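Local structure of alpha-rhamnosidase (Dictyoglomus thermophilum, 6I60) at residues D777-Y781 with H852-L857; K148-K153 with E325-A330; Y366-Y372 with G435-I441; L531-R535 with V581-H585. The protein probably hydrolyses terminal non-reducing alpha-L-rhamnose residues of alpha-L-rhamnosides, as expected of an alpha-L-rhamnosidase. All coordinates share one frame; numbering follows the deposited sequence.

How the interactions relate
The four contacts are separate patches; even the nearest two, interactions 2 and 4, are about 15 Å apart at their nearest atoms. Interactions 3 and 4 are buried, on opposite sides of the chain's centre, while interactions 1 and 2 are partly buried and lie farther out, with centres about 64 Å apart. Interactions 2 and 3 are both antiparallel strand pairings, ruled by backbone hydrogen bonds with one salt bridge each. Interaction 4 joins two helices by packing, a long ion pair and a water. Interaction 1 sets a helix against a loop, and there three side-chain hydrogen bonds replace the strand ladder. No helix or strand is shared between contacts.

Interaction 1: D777-Y781 with H852-L857; sequences DEVAY and HPVGDL
His852 meets Asp777 at the first turn of helix 777-784: ND1 donates to OD2 at 2.9 Å, using the carboxylate's anti lone pair, with the ring and carboxylate planes 88° apart. The far nitrogen of the ring, NE2, is bonded to Glu850. Pro853, the centre of an inverse gamma turn, faces away and leads into Val854. This valine straddles the helix surface, CG1 against the carboxylates of Asp777 and Glu778, CG2 at 3.6 Å from Tyr781 CB; its carbonyl oxygen lies over one face of the tyrosine ring. A type II' turn then runs from Val854 to Leu857. Within it Gly855 N donates to Glu778 OE1 at 3.1 Å, on the syn side, and Gly855 CA lies 3.7 Å from Tyr781 CE2. With CG anti to the backbone N (chi1 180°), the Tyr781 ring points out along the loop and OH donates to Asp856 OD1 at 3.1 Å; Asn472 ND2 is a weak further partner. Leu857 CG packs 3.6 Å from Tyr781 CE1. Three hydrogen bonds thus tie the glycosidase-domain helix to the C-terminal-domain loop, and the carboxylate of Asp777 together with Glu850 would probably favour a protonated His852.

Interaction 2: K148-K153 with E325-A330; sequences KWITKK and ENAILA
Thr151 and Ile328 form an antiparallel hydrogen-bonded pair: Thr151 N donates to Ile328 O at 2.8 Å, and Ile328 N returns a nearly straight bond (176° at the hydrogen) to Thr151 O at 2.7 Å. A third backbone bond, Ala330 N to Trp149 O at 2.8 Å, reaches its acceptor from well above the carbonyl plane. Between these rungs Ile150 and Leu329 make a non-hydrogen-bonded pair, with Ile150 CA placing its hydrogen toward Ile328 O at 3.2 Å. The ladder is short, strand 150-151 against strand 325-329. The latter also pairs with strand 288-298, so strand 150-151 is joined through 325-329 to strand 288-298, in the beta-rich part of the chain; 325-330 belongs to the rhamnosidase N-terminal domain.

The charged contact lies beyond the ladder. Lys152 turns at its outer torsions (chi3 56°, chi4 93°), which brings NZ to Glu325 OE2 at 2.9 Å in a salt bridge; the ammonium arrives from above the carboxylate plane, and the two side chains cross at about a right angle. Tyr291 gives the same lysine a cation-pi partner.

Apolar packing lies on both sides of the ladder. Trp149 and Ala330 touch by their CB atoms at 3.5 Å, whereas the indole is carried away toward Lys264, Ile266 and Pro333. Ile150 CB rests 4.0 Å from Ala327 CB, and Phe179 touches both residues from strand 171-184. At the other end Ile328 extends CD1 to within 3.8 Å of Lys153 CB, at the root of that exposed side chain.

Interaction 3: Y366-Y372 with G435-I441; sequences YDFGQNY and GFRYVEI
Phe436 packs against a pair of touching rings, Phe368 and Tyr372, of the facing segment. The rings of Tyr372 and Phe436 meet obliquely, centroids 4.6 Å apart and planes at 54°, and Phe368 brings CE2 to 4.0 Å from Phe436 CE2, at the Phe436 edge. The hydroxyl of Tyr372 also lies over one face of Phe368. Ile441 CD1 lies against Tyr366, 3.5 Å from its CE1, approaching the ring obliquely, and Val439 CG2 sits at the edge of Phe368. Ile376 and Ile453 close round this apolar side. Backbone bonds pair Tyr366 with Val439 and Tyr372 with Phe436, and Phe368 N bonds to Arg437 O beside the corner that both chains turn between these pairs, at Gly369-Gln370 and at Arg437, where Arg437 and Tyr438 form a classic bulge opposite Ala394. Across the ladder, Arg437 runs extended, with Gly369 over one face of its guanidinium and Tyr438 OH over the other. Its NE donates to the syn lone pair of Asp367 OD1 at 3.0 Å. Because OD1 also accepts Gly369 N at 2.9 Å, in an Asx turn, one carboxylate oxygen holds both corners together, and the arginine's charge probably keeps Asp367 ionised within this concanavalin-like domain.

Interaction 4: L531-R535 with V581-H585; sequences LNDIR and VLEEH
Arg535 and His585 mark the closest backbone approach of two helix ends, their CA atoms 7.6 Å apart: helix 524-535 finishes at Arg535, and helix 580-584 gives way to His585, which occupies the N-cap position of helix 586-599. The backbones are thus held apart and side chains bridge the gap. The imidazole of His585 does most of the work. It enters edge-on beside Arg535, with CE1 3.6 Å from Arg535 CB, while NE2 lies 3.8 Å from Leu531 CB. Its ND1 is hydrogen-bonded to Tyr565 OH, which helps to fix the ring's rotation. Farther along, Leu531 CD1 packs on Val581 CG2 at 3.8 Å, the two side chains crossing at about a right angle. The polar edge is looser. Arg535 leaves with CG anti to the backbone N (chi1 -175°) and then bends, bringing NH1 within 4.0 Å of Glu584 OE1, a long salt bridge. A water spans the same gap, accepting from Arg535 NH1 at 3.1 Å and donating to Glu584 O at 3.2 Å. Asn532 stands next to this group and uses its ND2 on Glu340. Tyr565 and Ala569 of helix 564-576 touch Leu531 as well, so the contact is helix-to-helix packing, consistent with the (alpha/alpha)6 barrel of six-hairpin glycosidases, the fold of the catalytic domain in rhamnosidases of this family.

Interaction 1: D777-Y781 with H852-L857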
loop_
_atom_site.group_PDB
_atom_site.type_symbol
_atom_site.label_atom_id
_atom_site.label_comp_id
_atom_site.label_asym_id
_atom_site.label_seq_id
_atom_site.Cartn_x
_atom_site.Cartn_y
_atom_site.Cartn_z
ATOM N N ASP A 777 22.413 12.071 -16.102
ATOM C CA ASP A 777 20.999 12.339 -15.872
ATOM C C ASP A 777 20.304 12.892 -17.110
ATOM O O ASP A 777 19.076 12.790 -17.212
ATOM C CB ASP A 777 20.827 13.306 -14.697
ATOM C CG ASP A 777 21.790 14.482 -14.756
ATOM O OD1 ASP A 777 22.503 14.627 -15.773
ATOM O OD2 ASP A 777 21.831 15.269 -13.783
ATOM N N GLU A 778 21.055 13.471 -18.052
ATOM C CA GLU A 778 20.442 13.973 -19.278
ATOM C C GLU A 778 19.915 12.839 -20.145
ATOM O O GLU A 778 18.885 12.997 -20.812
ATOM C CB GLU A 778 21.443 14.819 -20.064
ATOM C CG GLU A 778 21.945 16.047 -19.318
ATOM C CD GLU A 778 20.903 17.148 -19.232
ATOM O OE1 GLU A 778 19.916 17.099 -19.999
ATOM O OE2 GLU A 778 21.071 18.061 -18.392
ATOM N N VAL A 779 20.603 11.695 -20.151
ATOM C CA VAL A 779 20.131 10.544 -20.914
ATOM C C VAL A 779 18.845 9.996 -20.310
ATOM O O VAL A 779 17.908 9.632 -21.030
ATOM C CB VAL A 779 21.232 9.470 -20.984
ATOM C CG1 VAL A 779 20.720 8.220 -21.685
ATOM C CG2 VAL A 779 22.467 10.020 -21.687
ATOM N N ALA A 780 18.773 9.936 -18.979
ATOM C CA ALA A 780 17.574 9.424 -18.325
ATOM C C ALA A 780 16.377 10.333 -18.573
ATOM O O ALA A 780 15.257 9.851 -18.781
ATOM C CB ALA A 780 17.826 9.257 -16.826
ATOM N N TYR A 781 16.593 11.651 -18.556
ATOM C CA TYR A 781 15.499 12.579 -18.818
ATOM C C TYR A 781 14.991 12.444 -20.249
ATOM O O TYR A 781 13.780 12.520 -20.492
ATOM C CB TYR A 781 15.949 14.011 -18.539
ATOM C CG TYR A 781 14.879 15.049 -18.790
ATOM C CD1 TYR A 781 13.911 15.318 -17.833
ATOM C CD2 TYR A 781 14.837 15.760 -19.983
ATOM C CE1 TYR A 781 12.930 16.264 -18.056
ATOM C CE2 TYR A 781 13.858 16.707 -20.216
ATOM C CZ TYR A 781 12.908 16.957 -19.249
ATOM O OH TYR A 781 11.929 17.899 -19.471
ATOM N N HIS A 852 18.242 17.996 -9.816
ATOM C CA HIS A 852 18.829 17.687 -11.118
ATOM C C HIS A 852 18.053 18.436 -12.192
ATOM O O HIS A 852 17.125 17.887 -12.801
ATOM C CB HIS A 852 18.826 16.182 -11.383
ATOM C CG HIS A 852 19.833 15.425 -10.574
ATOM N ND1 HIS A 852 20.883 14.739 -11.147
ATOM C CD2 HIS A 852 19.955 15.251 -9.237
ATOM C CE1 HIS A 852 21.605 14.173 -10.197
ATOM N NE2 HIS A 852 21.065 14.470 -9.029
ATOM N N PRO A 853 18.405 19.695 -12.451
ATOM C CA PRO A 853 17.709 20.450 -13.502
ATOM C C PRO A 853 18.227 20.101 -14.888
ATOM O O PRO A 853 19.171 20.725 -15.385
ATOM C CB PRO A 853 18.000 21.911 -13.137
ATOM C CG PRO A 853 19.256 21.873 -12.310
ATOM C CD PRO A 853 19.501 20.464 -11.838
ATOM N N VAL A 854 17.617 19.104 -15.520
ATOM C CA VAL A 854 18.082 18.587 -16.796
ATOM C C VAL A 854 17.095 18.987 -17.889
ATOM O O VAL A 854 15.972 19.415 -17.622
ATOM C CB VAL A 854 18.274 17.060 -16.759
ATOM C CG1 VAL A 854 19.544 16.708 -16.008
ATOM C CG2 VAL A 854 17.071 16.404 -16.109
ATOM N N GLY A 855 17.532 18.836 -19.140
ATOM C CA GLY A 855 16.664 19.112 -20.273
ATOM C C GLY A 855 16.212 20.558 -20.301
ATOM O O GLY A 855 16.994 21.487 -20.074
ATOM N N ASP A 856 14.923 20.753 -20.584
ATOM C CA ASP A 856 14.305 22.073 -20.586
ATOM C C ASP A 856 13.453 22.310 -19.343
ATOM O O ASP A 856 12.477 23.065 -19.393
ATOM C CB ASP A 856 13.468 22.264 -21.851
ATOM C CG ASP A 856 12.512 21.111 -22.100
ATOM O OD1 ASP A 856 12.738 20.019 -21.539
ATOM O OD2 ASP A 856 11.535 21.299 -22.854
ATOM N N LEU A 857 13.804 21.673 -18.228
ATOM C CA LEU A 857 13.054 21.855 -16.993
ATOM C C LEU A 857 13.295 23.246 -16.422
ATOM O O LEU A 857 14.423 23.748 -16.416
ATOM C CB LEU A 857 13.452 20.794 -15.967
ATOM C CG LEU A 857 12.936 19.376 -16.213
ATOM C CD1 LEU A 857 13.368 18.445 -15.092
ATOM C CD2 LEU A 857 11.424 19.374 -16.367
#

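Interaction 2: K148-K153 with E325-A330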
loop_
_atom_site.group_PDB
_atom_site.type_symbol
_atom_site.label_atom_id
_atom_site.label_comp_id
_atom_site.label_asym_id
_atom_site.label_seq_id
_atom_site.Cartn_x
_atom_site.Cartn_y
_atom_site.Cartn_z
ATOM N N LYS A 148 -18.671 -18.101 19.431
ATOM C CA LYS A 148 -18.364 -19.199 18.532
ATOM C C LYS A 148 -18.757 -18.827 17.108
ATOM O O LYS A 148 -19.549 -17.909 16.877
ATOM C CB LYS A 148 -19.081 -20.489 18.962
ATOM C CG LYS A 148 -19.214 -20.654 20.473
ATOM C CD LYS A 148 -18.522 -21.921 20.962
ATOM C CE LYS A 148 -18.604 -22.052 22.479
ATOM N NZ LYS A 148 -17.551 -21.255 23.173
ATOM N N TRP A 149 -18.184 -19.553 16.151
ATOM C CA TRP A 149 -18.477 -19.325 14.743
ATOM C C TRP A 149 -19.847 -19.895 14.393
ATOM O O TRP A 149 -20.145 -21.052 14.709
ATOM C CB TRP A 149 -17.393 -19.955 13.868
ATOM C CG TRP A 149 -16.057 -19.271 13.956
ATOM C CD1 TRP A 149 -15.081 -19.494 14.884
ATOM C CD2 TRP A 149 -15.551 -18.259 13.077
ATOM N NE1 TRP A 149 -14.000 -18.681 14.640
ATOM C CE2 TRP A 149 -14.263 -17.912 13.536
ATOM C CE3 TRP A 149 -16.061 -17.609 11.949
ATOM C CZ2 TRP A 149 -13.479 -16.948 12.904
ATOM C CZ3 TRP A 149 -15.282 -16.650 11.324
ATOM C CH2 TRP A 149 -14.004 -16.330 11.803
ATOM N N ILE A 150 -20.679 -19.085 13.741
ATOM C CA ILE A 150 -22.040 -19.469 13.396
ATOM C C ILE A 150 -22.196 -19.450 11.880
ATOM O O ILE A 150 -21.469 -18.758 11.163
ATOM C CB ILE A 150 -23.085 -18.553 14.061
ATOM C CG1 ILE A 150 -22.746 -17.088 13.793
ATOM C CG2 ILE A 150 -23.142 -18.813 15.555
ATOM C CD1 ILE A 150 -23.883 -16.145 14.074
ATOM N N THR A 151 -23.158 -20.235 11.393
ATOM C CA THR A 151 -23.394 -20.370 9.960
ATOM C C THR A 151 -24.805 -20.880 9.718
ATOM O O THR A 151 -25.454 -21.426 10.614
ATOM C CB THR A 151 -22.396 -21.332 9.304
ATOM O OG1 THR A 151 -21.119 -21.207 9.930
ATOM C CG2 THR A 151 -22.241 -21.028 7.834
ATOM N N LYS A 152 -25.269 -20.692 8.485
ATOM C CA LYS A 152 -26.418 -21.433 7.998
ATOM C C LYS A 152 -26.029 -22.887 7.746
ATOM O O LYS A 152 -24.850 -23.237 7.648
ATOM C CB LYS A 152 -26.959 -20.810 6.712
ATOM C CG LYS A 152 -27.813 -19.582 6.931
ATOM C CD LYS A 152 -28.308 -18.998 5.620
ATOM C CE LYS A 152 -29.073 -20.026 4.806
ATOM N NZ LYS A 152 -30.533 -19.968 5.084
ATOM N N LYS A 153 -27.044 -23.739 7.641
ATOM C CA LYS A 153 -26.831 -25.155 7.375
ATOM C C LYS A 153 -27.068 -25.530 5.918
ATOM O O LYS A 153 -26.363 -26.398 5.390
ATOM C CB LYS A 153 -27.736 -25.997 8.284
ATOM C CG LYS A 153 -27.899 -27.455 7.877
ATOM C CD LYS A 153 -28.873 -28.186 8.796
ATOM C CE LYS A 153 -29.966 -27.258 9.313
ATOM N NZ LYS A 153 -30.842 -27.924 10.316
ATOM N N GLU A 325 -34.801 -19.774 10.355
ATOM C CA GLU A 325 -34.051 -20.922 10.838
ATOM C C GLU A 325 -32.920 -20.461 11.747
ATOM O O GLU A 325 -32.401 -19.349 11.616
ATOM C CB GLU A 325 -33.492 -21.738 9.670
ATOM C CG GLU A 325 -32.728 -20.921 8.638
ATOM C CD GLU A 325 -31.669 -21.735 7.914
ATOM O OE1 GLU A 325 -30.693 -22.160 8.567
ATOM O OE2 GLU A 325 -31.811 -21.950 6.690
ATOM N N ASN A 326 -32.545 -21.323 12.684
ATOM C CA ASN A 326 -31.477 -20.999 13.615
ATOM C C ASN A 326 -30.117 -21.293 12.993
ATOM O O ASN A 326 -29.977 -22.168 12.135
ATOM C CB ASN A 326 -31.640 -21.786 14.917
ATOM C CG ASN A 326 -32.753 -21.239 15.797
ATOM O OD1 ASN A 326 -33.912 -21.173 15.386
ATOM N ND2 ASN A 326 -32.403 -20.848 17.017
ATOM N N ALA A 327 -29.110 -20.543 13.431
ATOM C CA ALA A 327 -27.752 -20.767 12.963
ATOM C C ALA A 327 -27.158 -22.009 13.622
ATOM O O ALA A 327 -27.590 -22.447 14.692
ATOM C CB ALA A 327 -26.873 -19.549 13.247
ATOM N N ILE A 328 -26.151 -22.579 12.962
ATOM C CA ILE A 328 -25.453 -23.756 13.458
ATOM C C ILE A 328 -23.988 -23.398 13.684
ATOM O O ILE A 328 -23.498 -22.365 13.228
ATOM C CB ILE A 328 -25.584 -24.960 12.505
ATOM C CG1 ILE A 328 -24.602 -24.834 11.341
ATOM C CG2 ILE A 328 -27.009 -25.081 11.988
ATOM C CD1 ILE A 328 -24.583 -26.041 10.434
ATOM N N LEU A 329 -23.292 -24.272 14.406
ATOM C CA LEU A 329 -21.876 -24.065 14.670
ATOM C C LEU A 329 -21.062 -24.249 13.396
ATOM O O LEU A 329 -21.381 -25.090 12.551
ATOM C CB LEU A 329 -21.378 -25.035 15.742
ATOM C CG LEU A 329 -21.809 -24.801 17.191
ATOM C CD1 LEU A 329 -21.858 -23.315 17.518
ATOM C CD2 LEU A 329 -23.145 -25.467 17.460
ATOM N N ALA A 330 -20.003 -23.460 13.264
ATOM C CA ALA A 330 -19.096 -23.546 12.133
ATOM C C ALA A 330 -17.771 -24.151 12.565
ATOM O O ALA A 330 -17.321 -23.959 13.698
ATOM C CB ALA A 330 -18.835 -22.171 11.520
#

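Interaction 3: Y366-Y372 with G435-I441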
loop_
_atom_site.group_PDB
_atom_site.type_symbol
_atom_site.label_atom_id
_atom_site.label_comp_id
_atom_site.label_asym_id
_atom_site.label_seq_id
_atom_site.Cartn_x
_atom_site.Cartn_y
_atom_site.Cartn_z
ATOM N N TYR A 366 -21.366 4.985 -20.169
ATOM C CA TYR A 366 -20.818 6.122 -19.447
ATOM C C TYR A 366 -19.297 6.084 -19.484
ATOM O O TYR A 366 -18.685 5.014 -19.480
ATOM C CB TYR A 366 -21.292 6.131 -17.992
ATOM C CG TYR A 366 -22.724 6.574 -17.816
ATOM C CD1 TYR A 366 -23.775 5.689 -18.023
ATOM C CD2 TYR A 366 -23.027 7.874 -17.443
ATOM C CE1 TYR A 366 -25.087 6.090 -17.862
ATOM C CE2 TYR A 366 -24.334 8.284 -17.280
ATOM C CZ TYR A 366 -25.361 7.387 -17.489
ATOM O OH TYR A 366 -26.664 7.790 -17.328
ATOM N N ASP A 367 -18.690 7.266 -19.520
ATOM C CA ASP A 367 -17.241 7.414 -19.459
ATOM C C ASP A 367 -16.903 8.303 -18.273
ATOM O O ASP A 367 -17.402 9.430 -18.174
ATOM C CB ASP A 367 -16.688 8.005 -20.757
ATOM C CG ASP A 367 -15.179 8.174 -20.724
ATOM O OD1 ASP A 367 -14.537 7.619 -19.807
ATOM O OD2 ASP A 367 -14.635 8.859 -21.616
ATOM N N PHE A 368 -16.067 7.797 -17.373
ATOM C CA PHE A 368 -15.664 8.553 -16.196
ATOM C C PHE A 368 -14.387 9.351 -16.410
ATOM O O PHE A 368 -13.995 10.112 -15.518
ATOM C CB PHE A 368 -15.488 7.611 -15.002
ATOM C CG PHE A 368 -16.774 7.256 -14.318
ATOM C CD1 PHE A 368 -17.394 8.156 -13.470
ATOM C CD2 PHE A 368 -17.366 6.021 -14.526
ATOM C CE1 PHE A 368 -18.579 7.832 -12.838
ATOM C CE2 PHE A 368 -18.551 5.691 -13.896
ATOM C CZ PHE A 368 -19.158 6.598 -13.051
ATOM N N GLY A 369 -13.732 9.199 -17.561
ATOM C CA GLY A 369 -12.512 9.921 -17.854
ATOM C C GLY A 369 -11.278 9.440 -17.125
ATOM O O GLY A 369 -10.214 10.053 -17.273
ATOM N N GLN A 370 -11.376 8.363 -16.349
ATOM C CA GLN A 370 -10.245 7.874 -15.577
ATOM C C GLN A 370 -10.477 6.408 -15.249
ATOM O O GLN A 370 -11.586 6.018 -14.876
ATOM C CB GLN A 370 -10.056 8.692 -14.292
ATOM C CG GLN A 370 -9.104 8.072 -13.279
ATOM C CD GLN A 370 -7.652 8.259 -13.661
ATOM O OE1 GLN A 370 -7.232 9.355 -14.034
ATOM N NE2 GLN A 370 -6.874 7.185 -13.575
ATOM N N ASN A 371 -9.428 5.603 -15.406
ATOM C CA ASN A 371 -9.464 4.196 -15.023
ATOM C C ASN A 371 -9.253 4.098 -13.516
ATOM O O ASN A 371 -8.142 4.318 -13.020
ATOM C CB ASN A 371 -8.396 3.418 -15.786
ATOM C CG ASN A 371 -8.602 1.919 -15.718
ATOM O OD1 ASN A 371 -9.332 1.415 -14.865
ATOM N ND2 ASN A 371 -7.948 1.195 -16.617
ATOM N N TYR A 372 -10.317 3.773 -12.783
ATOM C CA TYR A 372 -10.238 3.681 -11.329
ATOM C C TYR A 372 -10.786 2.346 -10.846
ATOM O O TYR A 372 -11.025 1.439 -11.650
ATOM C CB TYR A 372 -10.989 4.843 -10.671
ATOM C CG TYR A 372 -12.490 4.820 -10.870
ATOM C CD1 TYR A 372 -13.050 5.044 -12.123
ATOM C CD2 TYR A 372 -13.347 4.589 -9.802
ATOM C CE1 TYR A 372 -14.420 5.027 -12.309
ATOM C CE2 TYR A 372 -14.721 4.573 -9.977
ATOM C CZ TYR A 372 -15.251 4.792 -11.232
ATOM O OH TYR A 372 -16.616 4.779 -11.411
ATOM N N GLY A 435 -12.365 -2.830 -11.720
ATOM C CA GLY A 435 -11.471 -1.815 -12.239
ATOM C C GLY A 435 -11.904 -1.416 -13.633
ATOM O O GLY A 435 -11.985 -2.265 -14.525
ATOM N N PHE A 436 -12.193 -0.136 -13.839
ATOM C CA PHE A 436 -12.844 0.264 -15.076
ATOM C C PHE A 436 -12.703 1.762 -15.282
ATOM O O PHE A 436 -12.368 2.512 -14.362
ATOM C CB PHE A 436 -14.327 -0.126 -15.066
ATOM C CG PHE A 436 -15.111 0.508 -13.950
ATOM C CD1 PHE A 436 -15.068 -0.018 -12.667
ATOM C CD2 PHE A 436 -15.887 1.631 -14.181
ATOM C CE1 PHE A 436 -15.785 0.564 -11.638
ATOM C CE2 PHE A 436 -16.605 2.218 -13.156
ATOM C CZ PHE A 436 -16.554 1.682 -11.883
ATOM N N ARG A 437 -12.961 2.179 -16.517
ATOM C CA ARG A 437 -13.165 3.576 -16.864
ATOM C C ARG A 437 -14.547 3.842 -17.428
ATOM O O ARG A 437 -15.075 4.943 -17.247
ATOM C CB ARG A 437 -12.110 4.036 -17.885
ATOM C CG ARG A 437 -12.160 5.519 -18.220
ATOM C CD ARG A 437 -11.314 5.836 -19.443
ATOM N NE ARG A 437 -11.598 7.163 -19.978
ATOM C CZ ARG A 437 -10.743 7.876 -20.705
ATOM N NH1 ARG A 437 -9.541 7.390 -20.988
ATOM N NH2 ARG A 437 -11.087 9.078 -21.150
ATOM N N TYR A 438 -15.154 2.856 -18.082
ATOM C CA TYR A 438 -16.457 2.984 -18.710
ATOM C C TYR A 438 -17.445 2.033 -18.049
ATOM O O TYR A 438 -17.064 1.042 -17.417
ATOM C CB TYR A 438 -16.378 2.699 -20.219
ATOM C CG TYR A 438 -15.205 3.363 -20.910
ATOM C CD1 TYR A 438 -13.965 2.738 -20.974
ATOM C CD2 TYR A 438 -15.337 4.616 -21.499
ATOM C CE1 TYR A 438 -12.891 3.341 -21.602
ATOM C CE2 TYR A 438 -14.267 5.226 -22.130
ATOM C CZ TYR A 438 -13.045 4.583 -22.179
ATOM O OH TYR A 438 -11.973 5.179 -22.805
ATOM N N VAL A 439 -18.728 2.345 -18.209
ATOM C CA VAL A 439 -19.810 1.580 -17.602
ATOM C C VAL A 439 -20.932 1.453 -18.621
ATOM O O VAL A 439 -21.338 2.448 -19.230
ATOM C CB VAL A 439 -20.322 2.247 -16.308
ATOM C CG1 VAL A 439 -21.773 1.877 -16.044
ATOM C CG2 VAL A 439 -19.448 1.856 -15.128
ATOM N N GLU A 440 -21.427 0.233 -18.813
ATOM C CA GLU A 440 -22.559 -0.031 -19.690
ATOM C C GLU A 440 -23.752 -0.466 -18.850
ATOM O O GLU A 440 -23.620 -1.341 -17.989
ATOM C CB GLU A 440 -22.217 -1.107 -20.722
ATOM C CG GLU A 440 -23.431 -1.683 -21.430
ATOM C CD GLU A 440 -23.122 -2.970 -22.162
ATOM O OE1 GLU A 440 -22.310 -2.933 -23.110
ATOM O OE2 GLU A 440 -23.693 -4.018 -21.791
ATOM N N ILE A 441 -24.907 0.144 -19.097
ATOM C CA ILE A 441 -26.136 -0.164 -18.371
ATOM C C ILE A 441 -27.209 -0.537 -19.383
ATOM O O ILE A 441 -27.527 0.252 -20.281
ATOM C CB ILE A 441 -26.597 1.011 -17.496
ATOM C CG1 ILE A 441 -25.489 1.417 -16.526
ATOM C CG2 ILE A 441 -27.871 0.647 -16.740
ATOM C CD1 ILE A 441 -25.320 2.905 -16.403
#

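Interaction 4: L531-R535 with V581-H585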
loop_
_atom_site.group_PDB
_atom_site.type_symbol
_atom_site.label_atom_id
_atom_site.label_comp_id
_atom_site.label_asym_id
_atom_site.label_seq_id
_atom_site.Cartn_x
_atom_site.Cartn_y
_atom_site.Cartn_z
ATOM N N LEU A 531 3.819 -7.544 5.487
ATOM C CA LEU A 531 4.995 -8.280 5.937
ATOM C C LEU A 531 4.603 -9.466 6.803
ATOM O O LEU A 531 5.273 -10.506 6.777
ATOM C CB LEU A 531 5.940 -7.349 6.697
ATOM C CG LEU A 531 6.940 -6.572 5.841
ATOM C CD1 LEU A 531 7.846 -5.715 6.712
ATOM C CD2 LEU A 531 7.755 -7.527 4.981
ATOM N N ASN A 532 3.524 -9.332 7.574
ATOM C CA ASN A 532 3.007 -10.476 8.315
ATOM C C ASN A 532 2.454 -11.534 7.368
ATOM O O ASN A 532 2.597 -12.735 7.621
ATOM C CB ASN A 532 1.930 -10.024 9.301
ATOM C CG ASN A 532 2.510 -9.367 10.537
ATOM O OD1 ASN A 532 3.661 -9.604 10.901
ATOM N ND2 ASN A 532 1.710 -8.534 11.190
ATOM N N ASP A 533 1.807 -11.104 6.279
ATOM C CA ASP A 533 1.260 -12.057 5.316
ATOM C C ASP A 533 2.362 -12.903 4.694
ATOM O O ASP A 533 2.186 -14.108 4.480
ATOM C CB ASP A 533 0.476 -11.319 4.230
ATOM C CG ASP A 533 -0.806 -10.699 4.753
ATOM O OD1 ASP A 533 -1.175 -10.979 5.913
ATOM O OD2 ASP A 533 -1.443 -9.928 4.002
ATOM N N ILE A 534 3.507 -12.286 4.395
ATOM C CA ILE A 534 4.647 -13.040 3.888
ATOM C C ILE A 534 5.174 -13.986 4.958
ATOM O O ILE A 534 5.573 -15.119 4.665
ATOM C CB ILE A 534 5.738 -12.073 3.390
ATOM C CG1 ILE A 534 5.194 -11.212 2.249
ATOM C CG2 ILE A 534 6.977 -12.834 2.951
ATOM C CD1 ILE A 534 5.629 -9.769 2.320
ATOM N N ARG A 535 5.173 -13.541 6.217
ATOM C CA ARG A 535 5.600 -14.405 7.312
ATOM C C ARG A 535 4.645 -15.579 7.492
ATOM O O ARG A 535 5.074 -16.691 7.823
ATOM C CB ARG A 535 5.707 -13.589 8.601
ATOM C CG ARG A 535 6.261 -14.355 9.788
ATOM C CD ARG A 535 5.653 -13.854 11.087
ATOM N NE ARG A 535 4.193 -13.890 11.059
ATOM C CZ ARG A 535 3.410 -12.975 11.625
ATOM N NH1 ARG A 535 3.951 -11.946 12.266
ATOM N NH2 ARG A 535 2.090 -13.088 11.551
ATOM N N VAL A 581 10.704 -3.569 13.077
ATOM C CA VAL A 581 10.207 -4.479 12.053
ATOM C C VAL A 581 11.336 -5.303 11.454
ATOM O O VAL A 581 11.083 -6.348 10.843
ATOM C CB VAL A 581 9.451 -3.702 10.958
ATOM C CG1 VAL A 581 10.423 -3.101 9.956
ATOM C CG2 VAL A 581 8.451 -4.612 10.261
ATOM N N LEU A 582 12.584 -4.864 11.621
ATOM C CA LEU A 582 13.718 -5.656 11.159
ATOM C C LEU A 582 14.013 -6.810 12.109
ATOM O O LEU A 582 14.355 -7.910 11.663
ATOM C CB LEU A 582 14.949 -4.764 10.994
ATOM C CG LEU A 582 14.908 -3.765 9.834
ATOM C CD1 LEU A 582 16.283 -3.165 9.595
ATOM C CD2 LEU A 582 14.381 -4.425 8.569
ATOM N N GLU A 583 13.882 -6.583 13.419
ATOM C CA GLU A 583 14.088 -7.660 14.382
ATOM C C GLU A 583 12.924 -8.642 14.389
ATOM O O GLU A 583 13.131 -9.847 14.576
ATOM C CB GLU A 583 14.293 -7.088 15.786
ATOM C CG GLU A 583 15.080 -5.788 15.832
ATOM C CD GLU A 583 15.125 -5.184 17.226
ATOM O OE1 GLU A 583 16.051 -4.391 17.503
ATOM O OE2 GLU A 583 14.234 -5.505 18.041
ATOM N N GLU A 584 11.701 -8.150 14.184
ATOM C CA GLU A 584 10.527 -9.014 14.241
ATOM C C GLU A 584 10.526 -10.055 13.127
ATOM O O GLU A 584 10.008 -11.162 13.319
ATOM C CB GLU A 584 9.259 -8.161 14.183
ATOM C CG GLU A 584 7.965 -8.947 14.186
ATOM C CD GLU A 584 6.760 -8.070 13.916
ATOM O OE1 GLU A 584 5.699 -8.614 13.542
ATOM O OE2 GLU A 584 6.878 -6.836 14.079
ATOM N N HIS A 585 11.105 -9.733 11.968
ATOM C CA HIS A 585 11.128 -10.639 10.825
ATOM C C HIS A 585 12.540 -11.109 10.480
ATOM O O HIS A 585 12.757 -11.653 9.391
ATOM C CB HIS A 585 10.487 -9.975 9.605
ATOM C CG HIS A 585 9.008 -9.778 9.727
ATOM N ND1 HIS A 585 8.103 -10.803 9.555
ATOM C CD2 HIS A 585 8.275 -8.670 9.993
ATOM C CE1 HIS A 585 6.877 -10.337 9.716
ATOM N NE2 HIS A 585 6.954 -9.046 9.983
HETATM O O HOH W 1 6.897 -11.930 13.371
#